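Protein-glutaminase (Chryseobacterium proteolyticum, PDB 2ZK9) catalyses the deamidation of glutamine side chains in proteins, probably hydrolysing them to glutamates with release of ammonia. Local coordinates at residues A[18-21]-A[26-29]; A[33-38]-A[102-107]; A[139-144]-A[150-155]. All coordinates share one frame; numbering follows the deposited sequence. Where two conformers were deposited one is given.

Interaction 1: A[18-21]-A[26-29]; sequences IKNE and STAS. Unlike the reference sequence in segment 18-21: Glu-21 (reference Gln).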
# COMPACT_ATOMS: atom_id res chain seq x y z
N ILE A 18 -7.29 0.53 9.07
CA ILE A 18 -6.21 1.13 8.24
C ILE A 18 -6.52 2.56 7.93
O ILE A 18 -5.66 3.43 8.10
CB ILE A 18 -6.04 0.25 6.97
CG1 ILE A 18 -5.35 -1.09 7.33
CG2 ILE A 18 -5.22 1.02 5.96
CD1 ILE A 18 -5.44 -2.11 6.24
N LYS A 19 -7.75 2.85 7.49
CA LYS A 19 -8.09 4.22 7.11
C LYS A 19 -7.98 5.14 8.30
O LYS A 19 -7.58 6.30 8.17
CB LYS A 19 -9.47 4.26 6.44
CG LYS A 19 -9.63 5.61 5.68
CD LYS A 19 -10.84 5.69 4.79
CE LYS A 19 -11.02 6.97 4.07
NZ LYS A 19 -12.32 7.07 3.40
N ASN A 20 -8.31 4.65 9.47
CA ASN A 20 -8.22 5.44 10.70
C ASN A 20 -6.80 5.87 11.04
O ASN A 20 -6.63 6.79 11.85
CB ASN A 20 -8.84 4.69 11.88
CG ASN A 20 -10.33 4.69 11.86
OD1 ASN A 20 -10.97 5.41 11.10
ND2 ASN A 20 -10.83 3.85 12.79
N GLU A 21 -5.77 5.24 10.48
CA GLU A 21 -4.40 5.60 10.71
C GLU A 21 -3.84 6.55 9.65
O GLU A 21 -2.66 6.84 9.65
CB GLU A 21 -3.50 4.34 10.81
CG GLU A 21 -3.88 3.47 12.00
CD GLU A 21 -3.82 4.23 13.30
OE1 GLU A 21 -4.76 4.03 14.17
OE2 GLU A 21 -2.88 5.01 13.50
N SER A 26 -7.66 12.89 12.73
CA SER A 26 -7.65 13.06 14.16
C SER A 26 -7.48 11.69 14.80
O SER A 26 -7.22 11.56 15.96
CB SER A 26 -8.93 13.75 14.66
OG SER A 26 -10.11 13.04 14.30
N THR A 27 -7.83 10.61 14.08
CA THR A 27 -7.88 9.29 14.70
C THR A 27 -6.51 8.61 14.72
O THR A 27 -6.28 7.59 15.40
CB THR A 27 -8.83 8.32 13.98
OG1 THR A 27 -8.63 8.42 12.58
CG2 THR A 27 -10.30 8.71 14.26
N ALA A 28 -5.47 9.13 14.06
CA ALA A 28 -4.27 8.31 13.84
C ALA A 28 -3.27 8.38 14.96
O ALA A 28 -3.05 9.42 15.57
CB ALA A 28 -3.69 8.71 12.52
N SER A 29 -2.62 7.25 15.17
CA SER A 29 -1.49 7.13 16.05
C SER A 29 -0.20 7.40 15.27
O SER A 29 -0.15 7.37 14.06
CB SER A 29 -1.40 5.72 16.60
OG SER A 29 -2.58 5.20 17.16
O HOH W 1 -4.99 5.60 16.63
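Asn-20 and Glu-21, at the C-terminal end of helix 8-19, meet Thr-27 to Ser-29 where the following loop doubles back on the helix end. This is a loop on the protein surface, and residues 26-29 fall between Cys-23 and Cys-32, which a disulfide joins. In the conformer described, the Thr-27 hydroxyl donates to Asn-20 O, with OG1 and O 2.7 Å apart. The hydrogen bond lies in the carbonyl plane on a lone pair, at a C=O...OG1 angle of 122°. The Thr-27 side chain can reach because OG1 sits between the backbone N and the carbonyl carbon (chi1 45°). The same OG1 is also paired with Thr-25 OG1.

Glu-21 starts off pointing away from the loop, but a bend at chi2 (-57°) swings its carboxylate round to face Ala-28 and Ser-29. Glu-21 OE2 accepts from Ser-29 N at 2.8 Å, approached on its syn side and only slightly out of the carboxylate plane. Ala-28 CB packs 3.6 Å from Glu-21 O. The Glu-21 side chain also touches Ile-52 of helix 42-55. The two carboxylate oxygens divide the work: while OE2 holds the Ser-29 amide, a water donates to Glu-21 OE1 at 2.9 Å and to Thr-27 O at 2.7 Å.

Interaction 2: A[33-38]-A[102-107]; sequences ITFRYP and IDPSLF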
# COMPACT_ATOMS: atom_id res chain seq x y z
N ILE A 33 -0.10 6.89 8.51
CA ILE A 33 0.21 6.35 7.21
C ILE A 33 -0.05 7.43 6.14
O ILE A 33 -1.15 7.99 6.05
CB ILE A 33 -0.58 5.08 6.89
CG1 ILE A 33 -0.48 4.06 8.00
CG2 ILE A 33 -0.10 4.54 5.57
CD1 ILE A 33 -1.32 2.82 7.81
N THR A 34 0.98 7.73 5.36
CA THR A 34 1.08 8.89 4.50
C THR A 34 0.38 8.69 3.15
O THR A 34 0.92 9.00 2.09
CB THR A 34 2.57 9.21 4.35
OG1 THR A 34 3.25 8.03 3.92
CG2 THR A 34 3.18 9.70 5.66
N PHE A 35 -0.85 8.18 3.21
CA PHE A 35 -1.61 7.89 1.99
C PHE A 35 -1.80 9.14 1.12
O PHE A 35 -1.82 9.04 -0.11
CB PHE A 35 -2.97 7.33 2.31
CG PHE A 35 -2.96 5.99 3.01
CD1 PHE A 35 -2.37 4.88 2.42
CD2 PHE A 35 -3.60 5.83 4.22
CE1 PHE A 35 -2.43 3.64 3.04
CE2 PHE A 35 -3.66 4.59 4.83
CZ PHE A 35 -3.07 3.51 4.25
N ARG A 36 -1.92 10.30 1.75
CA ARG A 36 -2.11 11.56 1.02
C ARG A 36 -0.87 12.03 0.27
O ARG A 36 -0.99 13.03 -0.44
CB ARG A 36 -2.55 12.64 2.01
CG ARG A 36 -1.54 12.99 3.08
CD ARG A 36 -2.05 13.99 4.06
NE ARG A 36 -1.03 14.33 5.04
CZ ARG A 36 -1.15 15.22 5.99
NH1 ARG A 36 -2.30 15.86 6.12
NH2 ARG A 36 -0.16 15.42 6.83
N TYR A 37 0.26 11.38 0.45
CA TYR A 37 1.51 11.71 -0.22
C TYR A 37 1.93 10.55 -1.09
O TYR A 37 2.73 9.72 -0.70
CB TYR A 37 2.59 12.03 0.81
CG TYR A 37 3.89 12.50 0.18
CD1 TYR A 37 3.94 13.60 -0.62
CD2 TYR A 37 5.08 11.81 0.45
CE1 TYR A 37 5.16 14.03 -1.17
CE2 TYR A 37 6.26 12.24 -0.11
CZ TYR A 37 6.33 13.33 -0.91
OH TYR A 37 7.55 13.73 -1.41
N PRO A 38 1.41 10.49 -2.32
CA PRO A 38 1.69 9.34 -3.18
C PRO A 38 3.00 9.39 -3.92
O PRO A 38 3.29 8.44 -4.66
CB PRO A 38 0.50 9.31 -4.16
CG PRO A 38 0.19 10.76 -4.28
CD PRO A 38 0.30 11.31 -2.86
N ILE A 102 -6.01 -3.56 -0.63
CA ILE A 102 -6.30 -2.39 0.19
C ILE A 102 -5.22 -1.39 -0.10
O ILE A 102 -4.02 -1.64 0.10
CB ILE A 102 -6.43 -2.72 1.68
CG1 ILE A 102 -7.66 -3.63 1.90
CG2 ILE A 102 -6.51 -1.45 2.47
CD1 ILE A 102 -7.88 -4.09 3.32
N ASP A 103 -5.61 -0.22 -0.63
CA ASP A 103 -4.66 0.83 -0.91
C ASP A 103 -5.38 2.19 -0.88
O ASP A 103 -5.78 2.72 -1.91
CB ASP A 103 -3.99 0.68 -2.27
CG ASP A 103 -2.97 1.75 -2.54
OD1 ASP A 103 -2.75 2.62 -1.64
OD2 ASP A 103 -2.39 1.72 -3.63
N PRO A 104 -5.52 2.77 0.30
CA PRO A 104 -6.15 4.10 0.41
C PRO A 104 -5.43 5.23 -0.26
O PRO A 104 -6.00 6.32 -0.34
CB PRO A 104 -6.24 4.29 1.93
CG PRO A 104 -6.31 2.92 2.50
CD PRO A 104 -5.33 2.17 1.63
N SER A 105 -4.21 5.06 -0.74
CA SER A 105 -3.58 6.10 -1.55
C SER A 105 -4.24 6.26 -2.93
O SER A 105 -4.11 7.30 -3.51
CB SER A 105 -2.07 5.96 -1.66
OG SER A 105 -1.63 4.88 -2.52
N LEU A 106 -4.91 5.21 -3.39
CA LEU A 106 -5.60 5.19 -4.68
C LEU A 106 -7.10 4.99 -4.54
O LEU A 106 -7.82 5.42 -5.44
CB LEU A 106 -4.98 4.17 -5.62
CG LEU A 106 -3.53 4.45 -6.01
CD1 LEU A 106 -3.01 3.29 -6.87
CD2 LEU A 106 -3.38 5.76 -6.72
N PHE A 107 -7.55 4.27 -3.55
CA PHE A 107 -8.93 3.89 -3.36
C PHE A 107 -9.29 4.10 -1.90
O PHE A 107 -9.13 3.22 -1.03
CB PHE A 107 -9.15 2.43 -3.80
CG PHE A 107 -8.90 2.25 -5.26
CD1 PHE A 107 -9.89 2.49 -6.18
CD2 PHE A 107 -7.67 1.80 -5.70
CE1 PHE A 107 -9.70 2.28 -7.52
CE2 PHE A 107 -7.43 1.62 -7.04
CZ PHE A 107 -8.45 1.82 -7.94
O HOH W 2 -2.84 9.64 -2.60
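The Asx turn that follows strand 97-102 presents Pro-104 and Ser-105 to Phe-35, which sits in a type I beta turn running from Thr-34 to Tyr-37. Pro-104 lies flat over one face of the Phe-35 ring in a CH-pi contact. Its CB is 3.7 Å from the ring centroid and only 5° off the normal, and farther along the proline ring CD comes to 3.5 Å from Phe-35 CE1. With CG anti to its own carbonyl carbon (chi1 -65°), the phenylalanine carries its ring across to the proline. Ile-33 CG2 covers the opposite face nearer the rim, 3.4 Å above the plane of the Phe-35 ring, so the ring is sandwiched between its own loop and the Asx turn.

The turn is built on Asp-103. Asp-103 OD1 accepts from Ser-105 N at 3.0 Å, with the donor 45° above the carboxylate plane, and, in one conformer of the serine, from Ser-105 OG at 2.7 Å on the syn side. Asp-103 OD2 is hydrogen-bonded to His-83 NE2 and Trp-117 NE1. In a member of the papain-like peptidase CA clan, such a histidine-aspartate pair is consistent with part of an active site. On the backbone, Asp-103 O takes both Leu-106 N and Phe-107 N, tightening the turn behind Pro-104. A water ties the two loops together, donating to Phe-35 O at 2.8 Å and to Ser-105 O at 2.8 Å.

Interaction 3: A[139-144]-A[150-155]; sequences GNVYYR and YLYDNN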
# COMPACT_ATOMS: atom_id res chain seq x y z
N GLY A 139 3.45 -11.38 2.40
CA GLY A 139 3.36 -10.08 3.01
C GLY A 139 4.62 -9.57 3.62
O GLY A 139 4.87 -8.36 3.68
N ASN A 140 5.45 -10.49 4.11
CA ASN A 140 6.66 -10.06 4.82
C ASN A 140 7.69 -9.44 3.89
O ASN A 140 8.63 -8.81 4.38
CB ASN A 140 7.24 -11.16 5.69
CG ASN A 140 7.92 -12.28 5.02
OD1 ASN A 140 8.78 -12.91 5.74
ND2 ASN A 140 7.63 -12.58 3.84
N VAL A 141 7.56 -9.59 2.58
CA VAL A 141 8.47 -8.94 1.67
C VAL A 141 8.22 -7.44 1.68
O VAL A 141 7.11 -6.97 1.40
CB VAL A 141 8.32 -9.52 0.24
CG1 VAL A 141 9.17 -8.75 -0.73
CG2 VAL A 141 8.68 -11.01 0.25
N TYR A 142 9.25 -6.68 1.96
CA TYR A 142 9.16 -5.22 1.98
C TYR A 142 9.28 -4.64 0.58
O TYR A 142 8.54 -3.72 0.20
CB TYR A 142 10.26 -4.69 2.84
CG TYR A 142 10.22 -3.21 3.25
CD1 TYR A 142 11.34 -2.45 3.14
CD2 TYR A 142 9.09 -2.63 3.81
CE1 TYR A 142 11.35 -1.10 3.55
CE2 TYR A 142 9.09 -1.36 4.26
CZ TYR A 142 10.22 -0.59 4.13
OH TYR A 142 10.17 0.71 4.61
N TYR A 143 10.21 -5.15 -0.20
CA TYR A 143 10.41 -4.74 -1.59
C TYR A 143 10.86 -5.98 -2.39
O TYR A 143 11.67 -6.76 -1.93
CB TYR A 143 11.41 -3.61 -1.75
CG TYR A 143 11.71 -3.26 -3.18
CD1 TYR A 143 10.73 -2.65 -4.00
CD2 TYR A 143 12.90 -3.63 -3.79
CE1 TYR A 143 10.97 -2.37 -5.33
CE2 TYR A 143 13.16 -3.34 -5.10
CZ TYR A 143 12.20 -2.70 -5.87
OH TYR A 143 12.51 -2.45 -7.19
N ARG A 144 10.35 -6.05 -3.61
CA ARG A 144 10.67 -7.07 -4.60
C ARG A 144 11.15 -6.38 -5.87
O ARG A 144 10.40 -5.60 -6.45
CB ARG A 144 9.45 -7.92 -4.97
CG ARG A 144 9.73 -8.86 -6.14
CD ARG A 144 8.50 -9.66 -6.53
NE ARG A 144 8.77 -10.64 -7.59
CZ ARG A 144 8.84 -10.35 -8.88
NH1 ARG A 144 8.68 -9.13 -9.32
NH2 ARG A 144 9.07 -11.31 -9.76
N TYR A 150 14.41 -10.04 -2.95
CA TYR A 150 13.60 -9.54 -1.85
C TYR A 150 14.40 -8.77 -0.83
O TYR A 150 15.58 -9.12 -0.51
CB TYR A 150 12.91 -10.73 -1.19
CG TYR A 150 11.83 -11.54 -1.87
CD1 TYR A 150 11.15 -11.13 -2.96
CD2 TYR A 150 11.44 -12.80 -1.32
CE1 TYR A 150 10.17 -11.88 -3.58
CE2 TYR A 150 10.45 -13.55 -1.90
CZ TYR A 150 9.80 -13.11 -3.02
OH TYR A 150 8.79 -13.90 -3.58
N LEU A 151 13.85 -7.72 -0.23
CA LEU A 151 14.37 -7.05 0.94
C LEU A 151 13.25 -7.09 1.98
O LEU A 151 12.08 -7.16 1.59
CB LEU A 151 14.66 -5.58 0.69
CG LEU A 151 15.63 -5.12 -0.37
CD1 LEU A 151 15.51 -3.63 -0.52
CD2 LEU A 151 16.99 -5.55 0.15
N TYR A 152 13.57 -7.04 3.25
CA TYR A 152 12.70 -7.20 4.38
C TYR A 152 12.84 -6.04 5.37
O TYR A 152 13.86 -5.36 5.39
CB TYR A 152 13.08 -8.53 5.07
CG TYR A 152 12.80 -9.71 4.18
CD1 TYR A 152 11.50 -10.22 4.10
CD2 TYR A 152 13.77 -10.29 3.41
CE1 TYR A 152 11.18 -11.29 3.31
CE2 TYR A 152 13.47 -11.38 2.58
CZ TYR A 152 12.18 -11.82 2.56
OH TYR A 152 11.83 -12.91 1.75
N ASP A 153 11.81 -5.87 6.18
CA ASP A 153 11.79 -4.86 7.24
C ASP A 153 11.02 -5.41 8.43
O ASP A 153 9.95 -4.97 8.81
CB ASP A 153 11.17 -3.55 6.78
CG ASP A 153 11.23 -2.41 7.76
OD1 ASP A 153 12.24 -2.31 8.51
OD2 ASP A 153 10.28 -1.58 7.77
N ASN A 154 11.54 -6.52 9.02
CA ASN A 154 10.77 -7.33 9.90
C ASN A 154 10.35 -6.60 11.17
O ASN A 154 9.28 -6.91 11.73
CB ASN A 154 11.52 -8.55 10.30
CG ASN A 154 11.58 -9.60 9.25
OD1 ASN A 154 10.97 -9.53 8.21
ND2 ASN A 154 12.35 -10.60 9.57
N ASN A 155 11.16 -5.65 11.64
CA ASN A 155 10.87 -4.91 12.85
C ASN A 155 10.26 -3.55 12.59
O ASN A 155 10.06 -2.78 13.52
CB ASN A 155 12.16 -4.80 13.70
CG ASN A 155 12.61 -6.19 14.18
OD1 ASN A 155 13.77 -6.53 13.96
ND2 ASN A 155 11.73 -6.93 14.73
O HOH W 3 9.63 -7.68 6.63
O HOH W 4 9.41 -13.99 2.21
O HOH W 5 8.91 -11.43 8.51
O HOH W 6 8.34 -13.18 -5.85
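Leu-151 O is gripped by two successive amides across the strands, Tyr-142 N at 2.9 Å and Tyr-143 N at 3.3 Å. The first lies in the carbonyl plane, whereas the second comes from 41° above it. Leu-151 N returns a bond to Tyr-143 O at 2.9 Å. Two residues facing one make a classic beta bulge in the hairpin of strands 141-144 and 150-152, and the chain turns a corner at Tyr-142.

The Tyr-142 side chain runs beside that of Asp-153 and points the same way, with Asp-153 CB over the face of its ring, 3.6 Å from the centroid. The far end of the ring is anchored by OH to Asn-158 OD1, and His-47 meets it edge-to-face. Replacing Tyr-142 with an alanine would probably strip Asp-153 CB of its aromatic cover and leave Asn-158 OD1 without its hydroxyl partner.

Val-141 and Tyr-150 cross at about a right angle, with Val-141 CG2 3.7 Å from the centroid of the Tyr-150 ring and 12° off its normal. Because Val-141 CG2 lies anti to its own carbonyl carbon while CG1 is anti to the backbone N (chi1 174°), both methyls can reach this ring. Arg-144 CG comes in at the edge of the same ring. Beyond the bulge, a water bridges the polar ends of Asn-140 and Tyr-152, lying 2.8 Å from Asn-140 ND2 and 2.7 Å from Tyr-152 OH.

The three contacts follow one another along the chain, each closing before the next opens. Interactions 1 and 2 are neighbours, with centres 12 Å apart. Glu-21 O is probably hydrogen-bonded to Ile-33 N (2.8 Å), and Ile-18 of helix 8-19 packs its CG2 against Phe-35 CZ (3.7 Å). The surface loop of interaction 1 thus runs into the partly buried contact of interaction 2, and all four segments belong to the glutaminase family region. Interaction 3 is a separate hairpin, centred about 23 Å from interaction 1 and 19 Å from interaction 2. Helix 42-55 touches residues of all three contacts, so it lies between the loops of interactions 1 and 2 and the hairpin.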